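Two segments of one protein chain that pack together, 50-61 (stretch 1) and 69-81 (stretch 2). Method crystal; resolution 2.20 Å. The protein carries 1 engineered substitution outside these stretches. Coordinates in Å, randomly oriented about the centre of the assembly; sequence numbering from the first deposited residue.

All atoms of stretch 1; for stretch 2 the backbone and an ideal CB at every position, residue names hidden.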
ATOM      1  N   LYS A  50     -10.618   8.982  -2.439  1.00 45.15           N
ATOM      2  CA  LYS A  50     -11.406   8.212  -3.386  1.00 45.40           C
ATOM      3  C   LYS A  50     -12.290   7.081  -2.878  1.00 42.89           C
ATOM      4  O   LYS A  50     -13.263   6.732  -3.540  1.00 45.53           O
ATOM      5  CB  LYS A  50     -10.491   7.673  -4.491  1.00 51.87           C
ATOM      6  CG  LYS A  50      -9.865   8.778  -5.340  1.00 67.97           C
ATOM      7  CD  LYS A  50      -9.170   8.222  -6.573  1.00 75.54           C
ATOM      8  CE  LYS A  50      -8.451   9.311  -7.359  1.00 76.23           C
ATOM      9  NZ  LYS A  50      -9.403  10.325  -7.899  1.00 80.76           N
ATOM     10  N   TYR A  51     -11.991   6.511  -1.718  1.00 40.36           N
ATOM     11  CA  TYR A  51     -12.802   5.396  -1.243  1.00 38.86           C
ATOM     12  C   TYR A  51     -13.700   5.637  -0.044  1.00 43.79           C
ATOM     13  O   TYR A  51     -14.705   4.948   0.121  1.00 44.86           O
ATOM     14  CB  TYR A  51     -11.910   4.191  -0.970  1.00 35.17           C
ATOM     15  CG  TYR A  51     -11.100   3.779  -2.176  1.00 40.16           C
ATOM     16  CD1 TYR A  51      -9.708   3.755  -2.125  1.00 37.26           C
ATOM     17  CD2 TYR A  51     -11.724   3.453  -3.381  1.00 34.17           C
ATOM     18  CE1 TYR A  51      -8.957   3.423  -3.241  1.00 39.22           C
ATOM     19  CE2 TYR A  51     -10.977   3.115  -4.507  1.00 42.21           C
ATOM     20  CZ  TYR A  51      -9.596   3.105  -4.431  1.00 38.23           C
ATOM     21  OH  TYR A  51      -8.848   2.790  -5.544  1.00 35.06           O
ATOM     22  N   GLY A  52     -13.354   6.593   0.808  1.00 43.23           N
ATOM     23  CA  GLY A  52     -14.203   6.839   1.956  1.00 40.64           C
ATOM     24  C   GLY A  52     -13.489   7.131   3.253  1.00 44.79           C
ATOM     25  O   GLY A  52     -12.258   7.119   3.334  1.00 43.70           O
ATOM     26  N   GLU A  53     -14.287   7.386   4.281  1.00 42.07           N
ATOM     27  CA  GLU A  53     -13.784   7.715   5.604  1.00 41.58           C
ATOM     28  C   GLU A  53     -13.002   6.588   6.265  1.00 37.95           C
ATOM     29  O   GLU A  53     -13.484   5.461   6.396  1.00 36.30           O
ATOM     30  CB  GLU A  53     -14.953   8.147   6.496  1.00 45.08           C
ATOM     31  CG  GLU A  53     -14.572   8.521   7.914  1.00 56.68           C
ATOM     32  CD  GLU A  53     -15.658   9.331   8.605  1.00 61.53           C
ATOM     33  OE1 GLU A  53     -15.644   9.398   9.854  1.00 62.20           O
ATOM     34  OE2 GLU A  53     -16.515   9.907   7.898  1.00 60.99           O
ATOM     35  N   VAL A  54     -11.781   6.903   6.682  1.00 33.36           N
ATOM     36  CA  VAL A  54     -10.938   5.918   7.339  1.00 36.13           C
ATOM     37  C   VAL A  54     -11.040   6.032   8.861  1.00 37.10           C
ATOM     38  O   VAL A  54     -10.860   7.103   9.436  1.00 37.50           O
ATOM     39  CB  VAL A  54      -9.468   6.080   6.924  1.00 35.99           C
ATOM     40  CG1 VAL A  54      -8.596   5.139   7.739  1.00 31.12           C
ATOM     41  CG2 VAL A  54      -9.316   5.786   5.431  1.00 35.44           C
ATOM     42  N   GLU A  55     -11.332   4.912   9.502  1.00 33.81           N
ATOM     43  CA  GLU A  55     -11.454   4.858  10.950  1.00 42.83           C
ATOM     44  C   GLU A  55     -10.071   4.631  11.549  1.00 42.33           C
ATOM     45  O   GLU A  55      -9.644   5.347  12.452  1.00 44.82           O
ATOM     46  CB  GLU A  55     -12.390   3.714  11.321  1.00 43.04           C
ATOM     47  CG  GLU A  55     -12.789   3.638  12.772  1.00 54.93           C
ATOM     48  CD  GLU A  55     -14.007   2.760  12.951  1.00 53.13           C
ATOM     49  OE1 GLU A  55     -15.070   3.125  12.406  1.00 55.92           O
ATOM     50  OE2 GLU A  55     -13.903   1.708  13.618  1.00 59.98           O
ATOM     51  N   GLU A  56      -9.369   3.634  11.022  1.00 40.73           N
ATOM     52  CA  GLU A  56      -8.028   3.290  11.482  1.00 40.43           C
ATOM     53  C   GLU A  56      -7.192   2.803  10.311  1.00 36.01           C
ATOM     54  O   GLU A  56      -7.717   2.207   9.374  1.00 31.14           O
ATOM     55  CB  GLU A  56      -8.070   2.154  12.499  1.00 42.56           C
ATOM     56  CG  GLU A  56      -8.631   2.484  13.851  1.00 56.40           C
ATOM     57  CD  GLU A  56      -8.629   1.264  14.743  1.00 61.55           C
ATOM     58  OE1 GLU A  56      -7.526   0.803  15.117  1.00 59.31           O
ATOM     59  OE2 GLU A  56      -9.728   0.754  15.053  1.00 70.51           O
ATOM     60  N   MET A  57      -5.888   3.042  10.387  1.00 33.08           N
ATOM     61  CA  MET A  57      -4.975   2.595   9.354  1.00 37.64           C
ATOM     62  C   MET A  57      -3.598   2.355   9.946  1.00 34.04           C
ATOM     63  O   MET A  57      -3.164   3.072  10.847  1.00 37.50           O
ATOM     64  CB  MET A  57      -4.864   3.621   8.225  1.00 34.84           C
ATOM     65  CG  MET A  57      -3.938   3.165   7.113  1.00 37.04           C
ATOM     66  SD  MET A  57      -3.759   4.348   5.762  1.00 37.89           S
ATOM     67  CE  MET A  57      -2.003   4.253   5.477  1.00 30.78           C
ATOM     68  N   ASN A  58      -2.910   1.342   9.434  1.00 34.44           N
ATOM     69  CA  ASN A  58      -1.574   1.035   9.910  1.00 30.93           C
ATOM     70  C   ASN A  58      -0.727   0.389   8.823  1.00 32.48           C
ATOM     71  O   ASN A  58      -1.227  -0.373   7.993  1.00 35.92           O
ATOM     72  CB  ASN A  58      -1.650   0.107  11.123  1.00 34.41           C
ATOM     73  CG  ASN A  58      -0.280  -0.205  11.703  1.00 37.53           C
ATOM     74  OD1 ASN A  58       0.542   0.698  11.911  1.00 39.54           O
ATOM     75  ND2 ASN A  58      -0.028  -1.482  11.970  1.00 36.29           N
ATOM     76  N   VAL A  59       0.556   0.724   8.824  1.00 28.69           N
ATOM     77  CA  VAL A  59       1.511   0.167   7.881  1.00 30.68           C
ATOM     78  C   VAL A  59       2.331  -0.795   8.733  1.00 32.26           C
ATOM     79  O   VAL A  59       2.953  -0.388   9.712  1.00 31.87           O
ATOM     80  CB  VAL A  59       2.428   1.256   7.289  1.00 30.30           C
ATOM     81  CG1 VAL A  59       3.492   0.619   6.413  1.00 25.24           C
ATOM     82  CG2 VAL A  59       1.600   2.250   6.491  1.00 27.11           C
ATOM     83  N   CYS A  60       2.308  -2.072   8.372  1.00 37.56           N
ATOM     84  CA  CYS A  60       3.011  -3.093   9.136  1.00 42.33           C
ATOM     85  C   CYS A  60       4.416  -3.402   8.663  1.00 46.09           C
ATOM     86  O   CYS A  60       4.846  -2.988   7.586  1.00 55.37           O
ATOM     87  CB  CYS A  60       2.233  -4.410   9.116  1.00 47.45           C
ATOM     88  SG  CYS A  60       0.542  -4.330   9.682  1.00 54.10           S
ATOM     89  N   ASP A  61       5.116  -4.146   9.508  1.00 46.17           N
ATOM     90  CA  ASP A  61       6.469  -4.620   9.251  1.00 45.09           C
ATOM     91  C   ASP A  61       6.295  -6.127   9.452  1.00 40.81           C
ATOM     92  O   ASP A  61       6.374  -6.631  10.569  1.00 42.92           O
ATOM     93  CB  ASP A  61       7.440  -4.033  10.281  1.00 43.95           C
ATOM     94  CG  ASP A  61       8.869  -4.508  10.084  1.00 50.97           C
ATOM     95  OD1 ASP A  61       9.165  -5.122   9.032  1.00 43.95           O
ATOM     96  OD2 ASP A  61       9.699  -4.253  10.983  1.00 53.73           O
ATOM     97  N   UNK A  69       6.053  -4.742   4.185  1.00 42.26           N
ATOM     98  CA  UNK A  69       4.932  -4.659   5.091  1.00 38.09           C
ATOM     99  C   UNK A  69       3.588  -4.504   4.413  1.00 37.79           C
ATOM    100  O   UNK A  69       3.486  -3.999   3.294  1.00 39.69           O
ATOM    101  CB  UNK A  69       5.146  -3.489   6.053  1.00 38.09           C
ATOM    102  N   UNK A  70       2.553  -4.969   5.094  1.00 34.60           N
ATOM    103  CA  UNK A  70       1.208  -4.837   4.584  1.00 32.47           C
ATOM    104  C   UNK A  70       0.646  -3.537   5.118  1.00 33.32           C
ATOM    105  O   UNK A  70       1.184  -2.931   6.056  1.00 30.40           O
ATOM    106  CB  UNK A  70       0.335  -6.031   4.975  1.00 32.47           C
ATOM    107  N   UNK A  71      -0.452  -3.117   4.514  1.00 28.23           N
ATOM    108  CA  UNK A  71      -1.143  -1.933   4.959  1.00 31.07           C
ATOM    109  C   UNK A  71      -2.554  -2.400   5.278  1.00 28.64           C
ATOM    110  O   UNK A  71      -3.134  -3.189   4.530  1.00 26.90           O
ATOM    111  CB  UNK A  71      -1.115  -0.813   3.917  1.00 31.07           C
ATOM    112  N   UNK A  72      -3.084  -1.955   6.410  1.00 29.98           N
ATOM    113  CA  UNK A  72      -4.445  -2.298   6.783  1.00 28.25           C
ATOM    114  C   UNK A  72      -5.194  -1.000   6.941  1.00 24.90           C
ATOM    115  O   UNK A  72      -4.707  -0.075   7.580  1.00 28.95           O
ATOM    116  CB  UNK A  72      -4.498  -3.139   8.060  1.00 28.25           C
ATOM    117  N   UNK A  73      -6.372  -0.935   6.337  1.00 31.29           N
ATOM    118  CA  UNK A  73      -7.200   0.255   6.397  1.00 33.61           C
ATOM    119  C   UNK A  73      -8.595  -0.130   6.861  1.00 33.41           C
ATOM    120  O   UNK A  73      -9.262  -0.942   6.229  1.00 34.43           O
ATOM    121  CB  UNK A  73      -7.251   0.958   5.039  1.00 33.61           C
ATOM    122  N   UNK A  74      -9.034   0.441   7.972  1.00 34.67           N
ATOM    123  CA  UNK A  74     -10.364   0.135   8.469  1.00 35.25           C
ATOM    124  C   UNK A  74     -11.250   1.313   8.104  1.00 35.33           C
ATOM    125  O   UNK A  74     -11.083   2.415   8.634  1.00 33.24           O
ATOM    126  CB  UNK A  74     -10.364  -0.129   9.976  1.00 35.25           C
ATOM    127  N   UNK A  75     -12.161   1.085   7.164  1.00 32.37           N
ATOM    128  CA  UNK A  75     -13.077   2.126   6.738  1.00 37.40           C
ATOM    129  C   UNK A  75     -14.254   2.163   7.700  1.00 43.15           C
ATOM    130  O   UNK A  75     -14.624   1.144   8.289  1.00 45.13           O
ATOM    131  CB  UNK A  75     -13.547   1.895   5.301  1.00 37.40           C
ATOM    132  N   UNK A  76     -14.839   3.342   7.861  1.00 47.77           N
ATOM    133  CA  UNK A  76     -15.984   3.488   8.744  1.00 54.40           C
ATOM    134  C   UNK A  76     -17.164   2.696   8.184  1.00 57.04           C
ATOM    135  O   UNK A  76     -17.994   2.189   8.936  1.00 59.02           O
ATOM    136  CB  UNK A  76     -16.352   4.963   8.917  1.00 54.40           C
ATOM    137  N   UNK A  77     -17.218   2.580   6.861  1.00 58.28           N
ATOM    138  CA  UNK A  77     -18.298   1.872   6.186  1.00 63.32           C
ATOM    139  C   UNK A  77     -17.890   0.598   5.467  1.00 62.44           C
ATOM    140  O   UNK A  77     -16.991   0.603   4.632  1.00 59.84           O
ATOM    141  CB  UNK A  77     -18.957   2.814   5.176  1.00 63.32           C
ATOM    142  N   UNK A  78     -18.581  -0.490   5.786  1.00 63.01           N
ATOM    143  CA  UNK A  78     -18.309  -1.779   5.173  1.00 67.39           C
ATOM    144  C   UNK A  78     -18.408  -1.650   3.653  1.00 67.73           C
ATOM    145  O   UNK A  78     -17.661  -2.294   2.917  1.00 64.90           O
ATOM    146  CB  UNK A  78     -19.276  -2.844   5.694  1.00 67.39           C
ATOM    147  N   UNK A  79     -19.323  -0.801   3.191  1.00 67.33           N
ATOM    148  CA  UNK A  79     -19.529  -0.579   1.761  1.00 66.91           C
ATOM    149  C   UNK A  79     -18.282  -0.028   1.080  1.00 62.71           C
ATOM    150  O   UNK A  79     -17.868  -0.526   0.033  1.00 58.55           O
ATOM    151  CB  UNK A  79     -20.702   0.379   1.542  1.00 66.91           C
ATOM    152  N   UNK A  80     -17.696   1.011   1.672  1.00 58.24           N
ATOM    153  CA  UNK A  80     -16.498   1.628   1.118  1.00 52.45           C
ATOM    154  C   UNK A  80     -15.373   0.614   1.002  1.00 46.46           C
ATOM    155  O   UNK A  80     -14.659   0.579   0.003  1.00 45.24           O
ATOM    156  CB  UNK A  80     -16.056   2.812   1.980  1.00 52.45           C
ATOM    157  N   UNK A  81     -15.227  -0.216   2.029  1.00 43.25           N
ATOM    158  CA  UNK A  81     -14.191  -1.239   2.052  1.00 38.68           C
ATOM    159  C   UNK A  81     -14.324  -2.206   0.878  1.00 43.46           C
ATOM    160  O   UNK A  81     -13.359  -2.454   0.163  1.00 35.52           O
ATOM    161  CB  UNK A  81     -14.244  -2.010   3.373  1.00 38.68           C
TER

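Stretch 2 runs as a strand from 69 to 75, antiparallel to strand 56-59, and then turns into a helix at 78.

At position 69 an ideal CB would lie 1.6 Å from the carbonyl O of Cys60, so no side chain fits. The residue is Gly69, whose CA approaches Cys60 O to 3.0 Å in a CA-H...O contact.

Position 70 points sideways and would accept many polar residues. It is Asn70; its backbone O receives a 2.7 Å hydrogen bond from Cys60 N.

Positions 71 and 73 direct CB to the sheet face that carries Met57 and Val59, so compact apolar, beta-branched residues suit both. Val71 sets CG2 3.9 Å from Val59 CG2, and Val73 sets CG2 3.9 Å from Met57 CG while its CG1 reaches Val54 CG2 at 3.8 Å.

Position 72 lies on the other face, beside Asn58 and near the sulfur of Cys60. A polar or aromatic side chain would serve. Tyr72 brings its ring edge to the thiol, CD1 lying 3.5 Å from Cys60 SG. Its backbone pairs with Asn58 through two hydrogen bonds: Asn58 N donates to Tyr72 O at 2.9 Å, and Tyr72 N donates to Asn58 O at 2.9 Å.

Position 74 shares that face with Glu56, and Glu55 is also near; two carboxylates invite a long basic side chain. Lys74, fully extended, places NZ 3.5 Å from Glu55 OE2 and, in a longer salt bridge, 3.9 Å from Glu56 OE2. Here the register slips by one residue: Lys74 O accepts from both Glu55 N (2.7 Å) and Glu56 N (3.2 Å), forming a beta bulge.

At position 75 CB points away overall, yet a large side chain could bend back so that its end comes near Tyr51 and Val54. Phe75 does so: its CE2 lies 3.8 Å from Tyr51 CB and 4.1 Å from Val54 CG2.

Position 76 points sideways, with the acid of Glu53 within reach of a long basic chain. Arg76 NH1 makes a salt bridge to Glu53 OE1 at 3.0 Å, while Arg76 N donates to Glu53 O at 2.9 Å.

Positions 77, 78 and 79 find nothing of stretch 1 near CB and tolerate many polar residues: Arg77, at the N-cap position, Glu78 and Glu79.

Position 80 points toward stretch 1, its ideal CB 3.1 Å from Tyr51 O, favouring a small polar residue. Asp80 OD2 accepts from water 3 (2.6 Å to its O), which accepts from Glu53 N (3.0 Å).

Position 81 points away, leaving the choice open; it is Ala81.

Stretch 2 (69-81) GNVYVKFRREEDA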
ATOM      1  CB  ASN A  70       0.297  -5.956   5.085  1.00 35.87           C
ATOM      2  CG  ASN A  70       0.692  -7.310   4.571  1.00 38.51           C
ATOM      3  OD1 ASN A  70       1.337  -7.432   3.532  1.00 44.42           O
ATOM      4  ND2 ASN A  70       0.283  -8.345   5.288  1.00 28.45           N
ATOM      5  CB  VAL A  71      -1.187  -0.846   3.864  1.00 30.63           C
ATOM      6  CG1 VAL A  71      -2.243   0.223   4.220  1.00 27.46           C
ATOM      7  CG2 VAL A  71       0.182  -0.201   3.748  1.00 28.34           C
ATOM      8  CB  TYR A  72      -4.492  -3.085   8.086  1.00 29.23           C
ATOM      9  CG  TYR A  72      -3.935  -4.472   7.950  1.00 37.18           C
ATOM     10  CD1 TYR A  72      -2.581  -4.716   8.147  1.00 30.72           C
ATOM     11  CD2 TYR A  72      -4.757  -5.538   7.579  1.00 36.13           C
ATOM     12  CE1 TYR A  72      -2.052  -5.985   7.979  1.00 37.11           C
ATOM     13  CE2 TYR A  72      -4.236  -6.816   7.405  1.00 38.30           C
ATOM     14  CZ  TYR A  72      -2.883  -7.029   7.607  1.00 36.98           C
ATOM     15  OH  TYR A  72      -2.349  -8.283   7.435  1.00 47.12           O
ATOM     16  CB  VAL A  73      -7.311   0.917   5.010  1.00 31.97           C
ATOM     17  CG1 VAL A  73      -8.119   2.209   5.104  1.00 28.06           C
ATOM     18  CG2 VAL A  73      -5.926   1.167   4.449  1.00 32.33           C
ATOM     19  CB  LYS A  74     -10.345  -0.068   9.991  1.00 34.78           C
ATOM     20  CG  LYS A  74     -11.690  -0.530  10.566  1.00 46.74           C
ATOM     21  CD  LYS A  74     -11.620  -0.665  12.077  1.00 48.89           C
ATOM     22  CE  LYS A  74     -12.877  -1.304  12.640  1.00 63.15           C
ATOM     23  NZ  LYS A  74     -12.753  -1.535  14.109  1.00 67.84           N
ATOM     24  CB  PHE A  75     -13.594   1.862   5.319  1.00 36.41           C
ATOM     25  CG  PHE A  75     -12.562   2.075   4.241  1.00 37.16           C
ATOM     26  CD1 PHE A  75     -11.800   1.011   3.764  1.00 35.01           C
ATOM     27  CD2 PHE A  75     -12.343   3.347   3.713  1.00 33.15           C
ATOM     28  CE1 PHE A  75     -10.834   1.214   2.771  1.00 36.92           C
ATOM     29  CE2 PHE A  75     -11.379   3.557   2.722  1.00 31.53           C
ATOM     30  CZ  PHE A  75     -10.625   2.486   2.253  1.00 30.12           C
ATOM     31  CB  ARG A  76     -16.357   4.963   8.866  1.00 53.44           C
ATOM     32  CG  ARG A  76     -17.540   5.223   9.774  1.00 65.28           C
ATOM     33  CD  ARG A  76     -17.709   6.709  10.029  1.00 67.44           C
ATOM     34  NE  ARG A  76     -18.813   6.977  10.942  1.00 69.37           N
ATOM     35  CZ  ARG A  76     -19.074   8.169  11.465  1.00 71.73           C
ATOM     36  NH1 ARG A  76     -18.307   9.210  11.165  1.00 66.47           N
ATOM     37  NH2 ARG A  76     -20.105   8.319  12.287  1.00 76.01           N
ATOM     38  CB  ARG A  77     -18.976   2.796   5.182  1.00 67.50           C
ATOM     39  CG  ARG A  77     -19.683   3.936   5.808  1.00 76.70           C
ATOM     40  CD  ARG A  77     -20.319   4.846   4.781  1.00 84.76           C
ATOM     41  NE  ARG A  77     -20.982   5.979   5.409  1.00 94.08           N
ATOM     42  CZ  ARG A  77     -20.651   6.473   6.596  1.00 97.56           C
ATOM     43  NH1 ARG A  77     -19.668   5.948   7.312  1.00 98.01           N
ATOM     44  NH2 ARG A  77     -21.309   7.504   7.066  1.00 98.01           N
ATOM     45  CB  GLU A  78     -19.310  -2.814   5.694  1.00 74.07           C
ATOM     46  CG  GLU A  78     -19.065  -4.242   5.233  1.00 86.62           C
ATOM     47  CD  GLU A  78     -19.939  -5.247   5.971  1.00 94.17           C
ATOM     48  OE1 GLU A  78     -21.175  -5.054   6.003  1.00 96.78           O
ATOM     49  OE2 GLU A  78     -19.391  -6.230   6.517  1.00 97.88           O
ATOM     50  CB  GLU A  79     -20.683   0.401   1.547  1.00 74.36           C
ATOM     51  CG  GLU A  79     -22.012  -0.058   2.117  1.00 84.81           C
ATOM     52  CD  GLU A  79     -22.906   1.108   2.492  1.00 89.50           C
ATOM     53  OE1 GLU A  79     -23.058   1.377   3.700  1.00 87.67           O
ATOM     54  OE2 GLU A  79     -23.441   1.767   1.576  1.00 90.77           O
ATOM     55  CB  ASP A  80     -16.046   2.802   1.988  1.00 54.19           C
ATOM     56  CG  ASP A  80     -17.044   3.949   1.984  1.00 57.53           C
ATOM     57  OD1 ASP A  80     -17.641   4.209   0.918  1.00 60.88           O
ATOM     58  OD2 ASP A  80     -17.219   4.599   3.040  1.00 53.80           O
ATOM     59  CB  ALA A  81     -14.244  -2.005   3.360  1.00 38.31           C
TER
HETATM   60  O   HOH W   1     -14.960   2.841  -1.600  1.00 47.49           O
HETATM   61  O   HOH W   2     -15.747   4.087   5.302  1.00 40.55           O
HETATM   62  O   HOH W   3     -17.206   7.102   3.852  1.00 45.61           O
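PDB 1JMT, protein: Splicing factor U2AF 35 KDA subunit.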